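Local coordinates for protein chitinase (Jonesia denitrificans, PDB 5VG0) that forms the copper-dependent lytic polysaccharide monooxygenase domain of a larger, probably chitin-degrading enzyme and is seen here with a peroxide ion on its copper, at residues A[23-28]-A[47-52]; A[83-88]-A[108-113]; A[1-6]-A[73-78]; A[38-43]-A[121-126]; A[62-67]-A[137-142]. All coordinates share one frame; numbering follows the deposited sequence.

Interaction 1. Residues A[23-28]-A[47-52]; sequences CGQISY and EAFAIL
Ile26 and Phe49 bring their CA atoms to within 6.2 Å of each other where a turn with helical backbone angles at 25-28 lies against the 3-10 segment 47-52. No direct hydrogen bond passes between the two. Both belong to the loop-rich region between strands 2-6 and 62-64, which in this family decorates an immunoglobulin-like beta sandwich. The evidence for apolar packing centres on Ile26. Ile26 holds CG1 anti to the backbone N (chi1 -173°), and the turn at chi2 (64°) brings CD1 over one face of the Phe49 ring, offset toward the rim. This is a CH-pi contact, CD1 of Ile26 being 3.9 Å from the Phe49 ring centroid and 15° off its normal. Ile26 CB also touches the ring, 3.7 Å from Phe49 CD1. The opposite face is covered over its centre by CB of the preceding Ala48. Next along the interface, the methyl CG2 of Ile51 rests 3.6 Å from Cys23 O. Val33 touches Ile26, Phe49 and Leu52 alike, and Cys23 is tied by a disulfide to Cys14 of helix 10-15. An alanine in place of Phe49 would probably open a gap between Ile26 CD1 and Ala48 CB, leaving both without the ring that separates them. A bridging water accepts from Ile26 N at 3.1 Å and donates to Cys23 O at 2.9 Å and to Ala48 O at 3.3 Å.

Interaction 2. Residues A[83-88]-A[108-113]; sequences WEYFVD and HTLTDL
Trp83, Tyr85 and His108 form an aromatic cluster between strands 83-87 and 108-110, whose axes pass 10.3 Å apart at 27° between their N-to-C directions. That separation is too wide for backbone pairing, and the side chains bridge the two sheets of the beta sandwich. The ring contacts come first. His108 turns its edge to the face of Trp83 in a T-shaped pair, the planes at 69° and the centroids of the His108 ring and the Trp83 five-membered ring 4.7 Å apart. CE1 is the touching atom of His108, 3.4 Å from Trp83 CG. Beyond the cluster, Trp83 stacks on Trp124 and His108 on Phe95.

The single direct polar contact across the strands joins Tyr85 OH and His108 ND1 at 2.7 Å. The hydroxyl lies in the plane of the imidazole, and the two rings meet rim to rim. Trp83 NE1 is hydrogen-bonded to Gln97 OE1.

Aliphatic groups complete the interface. Tyr85 holds CG beside its backbone N (chi1 -64°), and Leu110 CD2 covers one face of its ring in a CH-pi contact, 4.0 Å from the centroid. Farther on, Val87 CG2 meets Leu113 CD2 at 3.8 Å. Within a largely aromatic and aliphatic interface, two ring nitrogens, His108 ND1 and Trp72 NE1, satisfy the buried Tyr85 hydroxyl, and the bond to ND1 would probably hold the imidazole in its rotation.

Interaction 3. Residues A[1-6]-A[73-78]; sequences HGWVTD and KLTAPH. With CU (copper (II) ion), chain C; PER (peroxide ion), chain D.
Trp3 and Lys73 form an antiparallel hydrogen-bonded pair, Trp3 N giving to Lys73 O at 2.9 Å and Lys73 N to Trp3 O at 2.9 Å. Beside them, Gly2 and Leu74 make a non-hydrogen-bonded pair, and a CB on Gly2 would collide with Leu74 CD2 and Lys73 O. The ladder ends at His1 O, which two amides reach from the same face of its plane: Thr75 N at 2.9 Å, well above that plane, and Ala76 N at 3.2 Å.

Apolar contact gathers on the sheet face that carries Trp3 and Lys73. With Trp3 CG set between the backbone N and the carbonyl carbon (chi1 76°), the indole runs alongside the extended Lys73 chain, pointing the same way, with Trp3 CH2 3.7 Å from Lys73 CD.

Metal bonds form the third group. Copper is held by His1 N at 2.2 Å, His1 ND1 at 2.0 Å and His78 NE2 at 2.0 Å, and it also binds both peroxide oxygens and a more distant water. Glu34 and Phe133 complete the peroxide pocket. Three nitrogens from an N-terminal histidine and a second histidine constitute the histidine brace, the copper site typical of lytic polysaccharide monooxygenases.

Interaction 4. Residues A[38-43]-A[121-126]; sequences GATTCS and LARWNV
Arg123 NH1 donates to Ala39 O at 2.8 Å, joining strand 118-126 of the beta sandwich's mixed sheet to the irregular loop 38-43. The acceptor lies close to the guanidinium plane, yet NH1 stands 46° out of the carbonyl plane of Ala39. A bend at chi3 (78°) turns NE off the line of the aliphatic chain. NH2 of Arg123 forms a salt bridge with Glu84 on the neighbouring strand, so one guanidinium serves both loop and sheet. An alanine here would probably leave Ala39 O without this donor and Glu84 without its opposite charge, and the loop less firmly tied to the strand.

Leu121 supplies the apolar part. Its CD2 packs against the loop backbone, 3.6 Å from Thr40 CA, while CD1 lies 3.8 Å from Thr41 O. The disulfide of Cys42 with Cys136 fastens the same loop to strand 131-141. One water, over the centre of the guanidinium face, accepts from Gly38 N at 2.9 Å and donates to Asn125 OD1 at 2.8 Å.

Interaction 5. Residues A[62-67]-A[137-142]; sequences TEIAST and MDVVVS
Thr62 and Ile64 exchange four backbone hydrogen bonds with segment 137-142, in a parallel register that pairs Thr62 with Val139, Glu63 with Val140 and Ile64 with Val141. Thr62 N gives to Asp138 O at 3.1 Å, and Val140 N to Thr62 O at 2.9 Å. Ile64 N then reaches Val140 O at 2.9 Å, and Ser142 N closes the series on Ile64 O at 3.1 Å.

On the face bearing Ile64, Val139 and Val141, side chains reinforce this ladder. Ile64 keeps CG1 between the backbone N and the carbonyl carbon (chi1 62°), and that atom meets Val141 CG2 at 3.8 Å. CD1 of Ile64 reaches back to Val139 CB, also 3.8 Å away.

Outside this shell, a water accepts from Ser66 N at 3.1 Å and donates to the terminal carboxylate oxygen Ser142 OXT at 2.6 Å. Asp138 pairs with Arg10 in a salt bridge and also bonds Thr119, and Val139 and Val141 have backbone bonds to His118 and Gly116. Strand 131-141 is therefore held along both sides. The short strand 62-64, inclined at 46° to its partner, is a parallel addition to the largely antiparallel mixed sheet of the beta sandwich.

In the fold
Interactions 1 and 2 are buried but on opposite sides of the chain's centre: the first is aliphatic-aromatic with a bridging water, the second aromatic with a direct Tyr85-His108 hydrogen bond. Interactions 4 and 5 lie at the surface and combine polar bonds with aliphatic contacts, the bonds coming from one side chain in the first and from a backbone ladder in the second. Interaction 3, partly buried, adds metal bonds. Trp124 from the strand of interaction 4 packs against both Trp83 of interaction 2 and the His1-Gly2 backbone of interaction 3, while Ala122 and Met137 connect interactions 4 and 5. Loop residues Cys42 and Ser43 touch Leu52 and Phe49, joining interaction 4 to interaction 1.

Interaction 1. Residues A[23-28]-A[47-52]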
# COMPACT_ATOMS: atom_id res chain seq x y z
N CYS A 23 -14.87 0.49 8.47
CA CYS A 23 -14.03 -0.49 7.80
C CYS A 23 -13.90 -1.80 8.57
O CYS A 23 -13.32 -2.74 8.03
CB CYS A 23 -12.62 0.06 7.59
SG CYS A 23 -12.58 1.61 6.70
N GLY A 24 -14.39 -1.87 9.80
CA GLY A 24 -14.20 -3.06 10.58
C GLY A 24 -12.81 -3.19 11.17
O GLY A 24 -12.18 -2.20 11.54
N GLN A 25 -12.33 -4.43 11.22
CA GLN A 25 -11.13 -4.72 11.99
C GLN A 25 -9.90 -3.99 11.47
O GLN A 25 -9.02 -3.64 12.26
CB GLN A 25 -10.88 -6.22 12.05
CG GLN A 25 -9.69 -6.62 12.91
CD GLN A 25 -9.78 -6.14 14.35
OE1 GLN A 25 -10.87 -5.95 14.89
NE2 GLN A 25 -8.63 -5.96 14.98
N ILE A 26 -9.82 -3.73 10.16
CA ILE A 26 -8.63 -3.08 9.62
C ILE A 26 -8.36 -1.74 10.28
O ILE A 26 -7.21 -1.31 10.37
CB ILE A 26 -8.72 -2.95 8.08
CG1 ILE A 26 -7.40 -2.44 7.49
CG2 ILE A 26 -9.84 -2.04 7.65
CD1 ILE A 26 -6.24 -3.39 7.69
N SER A 27 -9.40 -1.04 10.73
CA SER A 27 -9.20 0.27 11.32
C SER A 27 -8.35 0.22 12.56
O SER A 27 -7.75 1.23 12.92
CB SER A 27 -10.55 0.86 11.69
OG SER A 27 -11.29 1.03 10.50
N TYR A 28 -8.28 -0.94 13.22
CA TYR A 28 -7.51 -1.11 14.43
C TYR A 28 -6.12 -1.65 14.19
O TYR A 28 -5.31 -1.67 15.13
CB TYR A 28 -8.27 -2.02 15.40
CG TYR A 28 -9.61 -1.44 15.77
CD1 TYR A 28 -9.71 -0.47 16.75
CD2 TYR A 28 -10.76 -1.81 15.10
CE1 TYR A 28 -10.93 0.09 17.09
CE2 TYR A 28 -11.98 -1.26 15.43
CZ TYR A 28 -12.06 -0.31 16.42
OH TYR A 28 -13.27 0.25 16.76
N GLU A 47 -8.80 -12.51 3.83
CA GLU A 47 -10.26 -12.42 3.91
C GLU A 47 -10.72 -11.50 5.03
O GLU A 47 -11.83 -10.95 4.95
CB GLU A 47 -10.86 -13.82 4.06
CG GLU A 47 -10.53 -14.76 2.90
CD GLU A 47 -10.94 -16.21 3.17
OE1 GLU A 47 -10.64 -17.07 2.31
OE2 GLU A 47 -11.55 -16.48 4.22
N ALA A 48 -9.92 -11.32 6.08
CA ALA A 48 -10.31 -10.45 7.18
C ALA A 48 -10.46 -9.01 6.73
O ALA A 48 -11.17 -8.23 7.37
CB ALA A 48 -9.28 -10.52 8.30
N PHE A 49 -9.79 -8.65 5.63
CA PHE A 49 -9.69 -7.27 5.17
C PHE A 49 -10.28 -7.09 3.77
O PHE A 49 -9.87 -6.20 3.01
CB PHE A 49 -8.24 -6.80 5.26
CG PHE A 49 -7.61 -7.01 6.62
CD1 PHE A 49 -8.25 -6.62 7.79
CD2 PHE A 49 -6.38 -7.63 6.72
CE1 PHE A 49 -7.65 -6.81 9.02
CE2 PHE A 49 -5.79 -7.83 7.96
CZ PHE A 49 -6.42 -7.42 9.10
N ALA A 50 -11.30 -7.88 3.44
CA ALA A 50 -11.92 -7.83 2.12
C ALA A 50 -12.50 -6.46 1.79
O ALA A 50 -12.64 -6.14 0.60
CB ALA A 50 -13.01 -8.89 1.99
N ILE A 51 -12.86 -5.66 2.79
CA ILE A 51 -13.39 -4.33 2.51
C ILE A 51 -12.43 -3.52 1.66
O ILE A 51 -12.85 -2.64 0.90
CB ILE A 51 -13.74 -3.61 3.81
CG1 ILE A 51 -14.49 -2.29 3.51
CG2 ILE A 51 -12.48 -3.33 4.63
CD1 ILE A 51 -15.53 -1.92 4.47
N LEU A 52 -11.11 -3.76 1.80
CA LEU A 52 -10.13 -2.98 1.05
C LEU A 52 -10.24 -3.19 -0.45
O LEU A 52 -9.70 -2.38 -1.20
CB LEU A 52 -8.72 -3.33 1.51
CG LEU A 52 -8.42 -3.07 2.98
CD1 LEU A 52 -7.03 -3.58 3.32
CD2 LEU A 52 -8.55 -1.58 3.32
O HOH W 1 -11.58 -5.04 8.04

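Interaction 2. Residues A[83-88]-A[108-113]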
# COMPACT_ATOMS: atom_id res chain seq x y z
N TRP A 83 10.32 -3.95 -2.97
CA TRP A 83 9.11 -3.14 -2.90
C TRP A 83 8.65 -2.94 -4.34
O TRP A 83 9.40 -2.41 -5.16
CB TRP A 83 9.42 -1.78 -2.27
CG TRP A 83 10.16 -1.84 -0.97
CD1 TRP A 83 11.51 -1.92 -0.80
CD2 TRP A 83 9.58 -1.81 0.33
NE1 TRP A 83 11.81 -1.94 0.53
CE2 TRP A 83 10.64 -1.88 1.25
CE3 TRP A 83 8.27 -1.73 0.81
CZ2 TRP A 83 10.43 -1.88 2.62
CZ3 TRP A 83 8.07 -1.72 2.17
CH2 TRP A 83 9.13 -1.80 3.05
N GLU A 84 7.45 -3.39 -4.65
CA GLU A 84 6.92 -3.30 -6.00
C GLU A 84 5.73 -2.35 -6.00
O GLU A 84 4.85 -2.45 -5.16
CB GLU A 84 6.47 -4.67 -6.51
CG GLU A 84 7.62 -5.65 -6.69
CD GLU A 84 7.13 -7.02 -7.06
OE1 GLU A 84 6.38 -7.61 -6.27
OE2 GLU A 84 7.48 -7.48 -8.17
N TYR A 85 5.72 -1.44 -6.96
CA TYR A 85 4.64 -0.47 -7.11
C TYR A 85 3.96 -0.68 -8.45
O TYR A 85 4.62 -0.63 -9.49
CB TYR A 85 5.17 0.95 -7.00
CG TYR A 85 5.73 1.25 -5.64
CD1 TYR A 85 4.91 1.67 -4.62
CD2 TYR A 85 7.06 1.06 -5.35
CE1 TYR A 85 5.39 1.92 -3.36
CE2 TYR A 85 7.56 1.33 -4.06
CZ TYR A 85 6.71 1.76 -3.08
OH TYR A 85 7.14 2.03 -1.80
N PHE A 86 2.66 -0.91 -8.40
CA PHE A 86 1.82 -1.14 -9.56
C PHE A 86 0.90 0.06 -9.74
O PHE A 86 0.46 0.66 -8.76
CB PHE A 86 0.93 -2.38 -9.37
CG PHE A 86 1.68 -3.67 -9.20
CD1 PHE A 86 2.27 -4.00 -7.99
CD2 PHE A 86 1.76 -4.57 -10.25
CE1 PHE A 86 2.96 -5.20 -7.86
CE2 PHE A 86 2.44 -5.75 -10.10
CZ PHE A 86 3.04 -6.06 -8.91
N VAL A 87 0.62 0.42 -10.98
CA VAL A 87 -0.38 1.43 -11.29
C VAL A 87 -1.49 0.72 -12.05
O VAL A 87 -1.25 0.15 -13.12
CB VAL A 87 0.22 2.59 -12.09
CG1 VAL A 87 -0.87 3.57 -12.51
CG2 VAL A 87 1.31 3.26 -11.26
N ASP A 88 -2.68 0.71 -11.48
CA ASP A 88 -3.83 0.03 -12.07
C ASP A 88 -3.49 -1.41 -12.46
O ASP A 88 -3.89 -1.91 -13.50
CB ASP A 88 -4.38 0.80 -13.26
CG ASP A 88 -4.68 2.24 -12.93
OD1 ASP A 88 -5.17 2.54 -11.82
OD2 ASP A 88 -4.44 3.07 -13.81
N HIS A 108 10.04 6.38 -0.69
CA HIS A 108 10.40 6.09 -2.06
C HIS A 108 9.81 7.17 -2.96
O HIS A 108 8.69 7.61 -2.75
CB HIS A 108 9.80 4.77 -2.49
CG HIS A 108 10.47 3.58 -1.88
ND1 HIS A 108 9.79 2.44 -1.55
CD2 HIS A 108 11.76 3.35 -1.57
CE1 HIS A 108 10.63 1.56 -1.06
NE2 HIS A 108 11.83 2.08 -1.06
N THR A 109 10.55 7.54 -3.99
CA THR A 109 10.07 8.49 -4.97
C THR A 109 9.59 7.75 -6.21
O THR A 109 10.37 7.07 -6.87
CB THR A 109 11.15 9.50 -5.35
OG1 THR A 109 11.61 10.15 -4.17
CG2 THR A 109 10.62 10.53 -6.33
N LEU A 110 8.31 7.89 -6.51
CA LEU A 110 7.74 7.37 -7.74
C LEU A 110 7.73 8.50 -8.77
O LEU A 110 7.48 9.66 -8.43
CB LEU A 110 6.30 6.90 -7.51
CG LEU A 110 6.12 5.78 -6.50
CD1 LEU A 110 4.68 5.30 -6.50
CD2 LEU A 110 7.06 4.63 -6.74
N THR A 111 8.03 8.16 -10.02
CA THR A 111 8.05 9.14 -11.10
C THR A 111 7.22 8.63 -12.27
O THR A 111 6.90 7.45 -12.37
CB THR A 111 9.48 9.48 -11.59
OG1 THR A 111 10.01 8.40 -12.36
CG2 THR A 111 10.39 9.84 -10.45
N ASP A 112 6.89 9.55 -13.18
CA ASP A 112 6.22 9.18 -14.42
C ASP A 112 4.88 8.49 -14.15
O ASP A 112 4.49 7.56 -14.86
CB ASP A 112 7.12 8.32 -15.33
CG ASP A 112 6.54 8.09 -16.70
OD1 ASP A 112 5.83 8.96 -17.22
OD2 ASP A 112 6.84 7.02 -17.27
N LEU A 113 4.15 8.97 -13.16
CA LEU A 113 2.80 8.47 -12.94
C LEU A 113 1.85 9.09 -13.96
O LEU A 113 1.93 10.29 -14.24
CB LEU A 113 2.32 8.81 -11.54
CG LEU A 113 3.09 8.14 -10.42
CD1 LEU A 113 2.66 8.68 -9.08
CD2 LEU A 113 2.92 6.64 -10.44

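Interaction 3. Residues A[1-6]-A[73-78]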
# COMPACT_ATOMS: atom_id res chain seq x y z
N HIS A 1 5.26 -6.10 9.31
CA HIS A 1 4.06 -5.29 9.46
C HIS A 1 4.36 -3.83 9.19
O HIS A 1 5.39 -3.31 9.64
CB HIS A 1 3.46 -5.48 10.85
CG HIS A 1 2.74 -6.78 10.99
ND1 HIS A 1 3.30 -7.98 10.63
CD2 HIS A 1 1.49 -7.07 11.42
CE1 HIS A 1 2.45 -8.95 10.85
NE2 HIS A 1 1.34 -8.43 11.33
N GLY A 2 3.48 -3.17 8.46
CA GLY A 2 3.65 -1.77 8.13
C GLY A 2 2.65 -1.37 7.09
O GLY A 2 1.96 -2.21 6.51
N TRP A 3 2.56 -0.06 6.85
CA TRP A 3 1.58 0.45 5.90
C TRP A 3 2.06 1.79 5.35
O TRP A 3 2.95 2.44 5.90
CB TRP A 3 0.17 0.54 6.48
CG TRP A 3 -0.12 1.64 7.43
CD1 TRP A 3 -0.87 2.73 7.16
CD2 TRP A 3 0.24 1.75 8.82
NE1 TRP A 3 -1.00 3.52 8.26
CE2 TRP A 3 -0.33 2.94 9.30
CE3 TRP A 3 0.98 0.95 9.69
CZ2 TRP A 3 -0.16 3.37 10.62
CZ3 TRP A 3 1.14 1.37 11.00
CH2 TRP A 3 0.57 2.57 11.45
N VAL A 4 1.43 2.21 4.26
CA VAL A 4 1.75 3.47 3.59
C VAL A 4 0.90 4.57 4.20
O VAL A 4 -0.34 4.51 4.18
CB VAL A 4 1.52 3.36 2.08
CG1 VAL A 4 1.74 4.70 1.41
CG2 VAL A 4 2.44 2.31 1.47
N THR A 5 1.56 5.59 4.71
CA THR A 5 0.88 6.68 5.39
C THR A 5 0.70 7.92 4.53
O THR A 5 -0.19 8.72 4.82
CB THR A 5 1.63 7.07 6.67
OG1 THR A 5 2.94 7.50 6.31
CG2 THR A 5 1.74 5.89 7.64
N ASP A 6 1.49 8.11 3.48
CA ASP A 6 1.41 9.30 2.66
C ASP A 6 1.94 8.98 1.26
O ASP A 6 3.03 8.49 1.11
CB ASP A 6 2.22 10.43 3.27
CG ASP A 6 2.04 11.73 2.52
OD1 ASP A 6 0.87 12.08 2.26
OD2 ASP A 6 3.05 12.38 2.20
N LYS A 73 5.32 3.55 7.14
CA LYS A 73 5.60 3.35 8.56
C LYS A 73 5.62 1.85 8.79
O LYS A 73 4.63 1.16 8.54
CB LYS A 73 4.50 3.98 9.41
CG LYS A 73 4.70 3.74 10.89
CD LYS A 73 3.67 4.50 11.71
CE LYS A 73 3.92 4.36 13.19
NZ LYS A 73 2.93 5.13 13.98
N LEU A 74 6.76 1.34 9.25
CA LEU A 74 6.90 -0.08 9.52
C LEU A 74 6.93 -0.29 11.02
O LEU A 74 7.73 0.32 11.72
CB LEU A 74 8.18 -0.64 8.90
CG LEU A 74 8.40 -0.31 7.43
CD1 LEU A 74 9.66 -1.05 6.95
CD2 LEU A 74 7.21 -0.65 6.55
N THR A 75 6.06 -1.14 11.52
CA THR A 75 6.12 -1.50 12.93
C THR A 75 7.06 -2.66 13.19
O THR A 75 7.58 -2.77 14.29
CB THR A 75 4.71 -1.79 13.48
OG1 THR A 75 4.09 -2.82 12.70
CG2 THR A 75 3.85 -0.55 13.43
N ALA A 76 7.31 -3.49 12.19
CA ALA A 76 8.23 -4.60 12.33
C ALA A 76 8.97 -4.65 11.00
O ALA A 76 8.42 -5.12 10.00
CB ALA A 76 7.47 -5.90 12.60
N PRO A 77 10.20 -4.16 10.96
CA PRO A 77 10.93 -4.01 9.68
C PRO A 77 11.62 -5.30 9.23
O PRO A 77 12.83 -5.51 9.36
CB PRO A 77 11.94 -2.91 10.00
CG PRO A 77 12.23 -3.11 11.43
CD PRO A 77 10.96 -3.58 12.07
N HIS A 78 10.83 -6.18 8.65
CA HIS A 78 11.34 -7.47 8.21
C HIS A 78 12.37 -7.32 7.11
O HIS A 78 12.30 -6.42 6.27
CB HIS A 78 10.19 -8.29 7.65
CG HIS A 78 9.07 -8.41 8.60
ND1 HIS A 78 9.22 -8.92 9.87
CD2 HIS A 78 7.78 -8.04 8.49
CE1 HIS A 78 8.06 -8.88 10.49
NE2 HIS A 78 7.17 -8.36 9.67
CU CU C . 5.24 -8.10 10.12
O1 PER D . 4.90 -10.12 9.50
O2 PER D . 5.13 -9.76 10.92
O HOH W 2 5.52 -8.79 12.46

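Interaction 4. Residues A[38-43]-A[121-126]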
# COMPACT_ATOMS: atom_id res chain seq x y z
N GLY A 38 2.35 -12.70 -4.54
CA GLY A 38 1.87 -12.93 -5.89
C GLY A 38 0.54 -12.30 -6.22
O GLY A 38 0.14 -12.38 -7.39
N ALA A 39 -0.16 -11.69 -5.28
CA ALA A 39 -1.47 -11.12 -5.56
C ALA A 39 -1.36 -9.69 -6.07
O ALA A 39 -0.36 -9.01 -5.86
CB ALA A 39 -2.33 -11.16 -4.30
N THR A 40 -2.42 -9.22 -6.72
CA THR A 40 -2.48 -7.84 -7.18
C THR A 40 -3.74 -7.14 -6.70
O THR A 40 -4.20 -6.20 -7.34
CB THR A 40 -2.33 -7.74 -8.70
OG1 THR A 40 -3.29 -8.59 -9.32
CG2 THR A 40 -0.93 -8.18 -9.14
N THR A 41 -4.29 -7.56 -5.58
CA THR A 41 -5.45 -6.94 -4.98
C THR A 41 -5.05 -6.16 -3.74
O THR A 41 -4.00 -6.40 -3.13
CB THR A 41 -6.49 -8.00 -4.60
OG1 THR A 41 -5.86 -8.95 -3.74
CG2 THR A 41 -7.04 -8.67 -5.85
N CYS A 42 -5.94 -5.25 -3.33
CA CYS A 42 -5.65 -4.34 -2.23
C CYS A 42 -5.61 -5.05 -0.88
O CYS A 42 -4.92 -4.57 0.03
CB CYS A 42 -6.71 -3.24 -2.20
SG CYS A 42 -6.73 -2.21 -3.67
N SER A 43 -6.32 -6.16 -0.72
CA SER A 43 -6.26 -6.96 0.50
C SER A 43 -5.25 -8.09 0.42
O SER A 43 -5.06 -8.81 1.40
CB SER A 43 -7.61 -7.59 0.78
OG SER A 43 -7.89 -8.57 -0.21
N LEU A 121 -0.89 0.18 -6.22
CA LEU A 121 -0.71 -0.92 -5.28
C LEU A 121 0.76 -1.02 -4.94
O LEU A 121 1.60 -1.15 -5.84
CB LEU A 121 -1.20 -2.23 -5.87
CG LEU A 121 -0.85 -3.49 -5.04
CD1 LEU A 121 -1.60 -3.50 -3.72
CD2 LEU A 121 -1.10 -4.75 -5.83
N ALA A 122 1.06 -0.94 -3.66
CA ALA A 122 2.40 -1.18 -3.14
C ALA A 122 2.41 -2.56 -2.52
O ALA A 122 1.61 -2.86 -1.64
CB ALA A 122 2.77 -0.11 -2.11
N ARG A 123 3.34 -3.39 -2.98
CA ARG A 123 3.50 -4.76 -2.51
C ARG A 123 4.89 -4.86 -1.89
O ARG A 123 5.89 -4.70 -2.59
CB ARG A 123 3.32 -5.71 -3.68
CG ARG A 123 3.26 -7.15 -3.32
CD ARG A 123 2.68 -7.96 -4.49
NE ARG A 123 3.65 -8.17 -5.54
CZ ARG A 123 3.44 -8.92 -6.61
NH1 ARG A 123 2.26 -9.48 -6.83
NH2 ARG A 123 4.42 -9.12 -7.48
N TRP A 124 4.93 -5.12 -0.60
CA TRP A 124 6.17 -5.25 0.16
C TRP A 124 6.45 -6.73 0.34
O TRP A 124 5.73 -7.42 1.07
CB TRP A 124 5.99 -4.57 1.52
CG TRP A 124 7.09 -4.81 2.50
CD1 TRP A 124 8.37 -5.18 2.25
CD2 TRP A 124 6.99 -4.67 3.92
NE1 TRP A 124 9.07 -5.30 3.42
CE2 TRP A 124 8.24 -4.99 4.46
CE3 TRP A 124 5.96 -4.31 4.79
CZ2 TRP A 124 8.50 -4.95 5.83
CZ3 TRP A 124 6.22 -4.28 6.15
CH2 TRP A 124 7.48 -4.60 6.66
N ASN A 125 7.49 -7.23 -0.32
CA ASN A 125 7.83 -8.65 -0.28
C ASN A 125 8.85 -8.93 0.81
O ASN A 125 9.94 -8.34 0.84
CB ASN A 125 8.38 -9.08 -1.64
CG ASN A 125 7.36 -8.96 -2.73
OD1 ASN A 125 6.29 -9.55 -2.66
ND2 ASN A 125 7.67 -8.18 -3.72
N VAL A 126 8.52 -9.83 1.71
CA VAL A 126 9.39 -10.20 2.82
C VAL A 126 10.34 -11.30 2.34
O VAL A 126 9.92 -12.26 1.70
CB VAL A 126 8.54 -10.66 4.01
CG1 VAL A 126 9.41 -11.17 5.15
CG2 VAL A 126 7.64 -9.49 4.47
O HOH W 3 4.63 -10.93 -4.40

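Interaction 5. Residues A[62-67]-A[137-142]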
# COMPACT_ATOMS: atom_id res chain seq x y z
N THR A 62 -6.39 11.23 -2.99
CA THR A 62 -5.40 12.26 -2.71
C THR A 62 -4.88 12.82 -4.03
O THR A 62 -4.51 12.07 -4.93
CB THR A 62 -4.24 11.66 -1.92
OG1 THR A 62 -4.76 11.05 -0.73
CG2 THR A 62 -3.23 12.72 -1.53
N GLU A 63 -4.83 14.14 -4.12
CA GLU A 63 -4.28 14.80 -5.29
C GLU A 63 -2.77 14.84 -5.18
O GLU A 63 -2.22 15.30 -4.17
CB GLU A 63 -4.81 16.23 -5.39
CG GLU A 63 -6.31 16.31 -5.64
CD GLU A 63 -6.88 17.71 -5.59
OE1 GLU A 63 -6.09 18.69 -5.54
OE2 GLU A 63 -8.12 17.84 -5.59
N ILE A 64 -2.08 14.36 -6.21
CA ILE A 64 -0.63 14.30 -6.22
C ILE A 64 -0.13 14.73 -7.59
O ILE A 64 -0.89 14.85 -8.55
CB ILE A 64 -0.09 12.88 -5.88
CG1 ILE A 64 -0.55 11.85 -6.91
CG2 ILE A 64 -0.50 12.47 -4.47
CD1 ILE A 64 0.19 10.55 -6.82
N ALA A 65 1.18 14.94 -7.67
CA ALA A 65 1.88 15.21 -8.92
C ALA A 65 2.37 13.90 -9.54
O ALA A 65 2.28 12.83 -8.95
CB ALA A 65 3.03 16.15 -8.63
N SER A 66 2.95 13.99 -10.74
CA SER A 66 3.40 12.80 -11.46
C SER A 66 4.68 12.22 -10.88
O SER A 66 5.00 11.07 -11.16
CB SER A 66 3.58 13.08 -12.94
OG SER A 66 4.56 14.08 -13.15
N THR A 67 5.42 13.01 -10.10
CA THR A 67 6.51 12.54 -9.26
C THR A 67 6.10 12.83 -7.83
O THR A 67 5.69 13.95 -7.51
CB THR A 67 7.82 13.25 -9.62
OG1 THR A 67 8.26 12.77 -10.88
CG2 THR A 67 8.90 12.98 -8.60
N MET A 137 -3.44 2.84 -2.78
CA MET A 137 -3.57 4.28 -2.63
C MET A 137 -4.37 4.80 -3.82
O MET A 137 -3.96 4.62 -4.97
CB MET A 137 -2.20 4.98 -2.62
CG MET A 137 -1.36 4.82 -1.36
SD MET A 137 -0.80 3.16 -0.93
CE MET A 137 0.22 2.80 -2.33
N ASP A 138 -5.47 5.46 -3.55
CA ASP A 138 -6.30 6.08 -4.58
C ASP A 138 -5.84 7.51 -4.76
O ASP A 138 -5.86 8.30 -3.81
CB ASP A 138 -7.77 6.01 -4.18
CG ASP A 138 -8.23 4.59 -4.03
OD1 ASP A 138 -8.21 3.86 -5.05
OD2 ASP A 138 -8.59 4.20 -2.91
N VAL A 139 -5.43 7.85 -5.99
CA VAL A 139 -4.81 9.13 -6.25
C VAL A 139 -5.41 9.75 -7.50
O VAL A 139 -5.97 9.08 -8.36
CB VAL A 139 -3.27 9.00 -6.41
CG1 VAL A 139 -2.66 8.51 -5.12
CG2 VAL A 139 -2.89 8.09 -7.59
N VAL A 140 -5.30 11.07 -7.57
CA VAL A 140 -5.59 11.82 -8.79
C VAL A 140 -4.32 12.58 -9.12
O VAL A 140 -3.87 13.41 -8.33
CB VAL A 140 -6.78 12.78 -8.63
CG1 VAL A 140 -7.04 13.49 -9.95
CG2 VAL A 140 -8.01 12.04 -8.15
N VAL A 141 -3.74 12.27 -10.27
CA VAL A 141 -2.45 12.83 -10.68
C VAL A 141 -2.71 13.98 -11.64
O VAL A 141 -3.47 13.84 -12.60
CB VAL A 141 -1.61 11.73 -11.35
CG1 VAL A 141 -0.31 12.32 -11.90
CG2 VAL A 141 -1.35 10.56 -10.39
N SER A 142 -2.05 15.10 -11.40
CA SER A 142 -2.10 16.20 -12.36
C SER A 142 -0.74 16.85 -12.49
O SER A 142 -0.49 17.55 -13.46
CB SER A 142 -3.14 17.24 -11.97
OG SER A 142 -2.82 17.83 -10.73
OXT SER A 142 0.10 16.67 -11.61
O HOH W 4 -6.60 9.16 -0.60
O HOH W 5 2.70 16.88 -11.85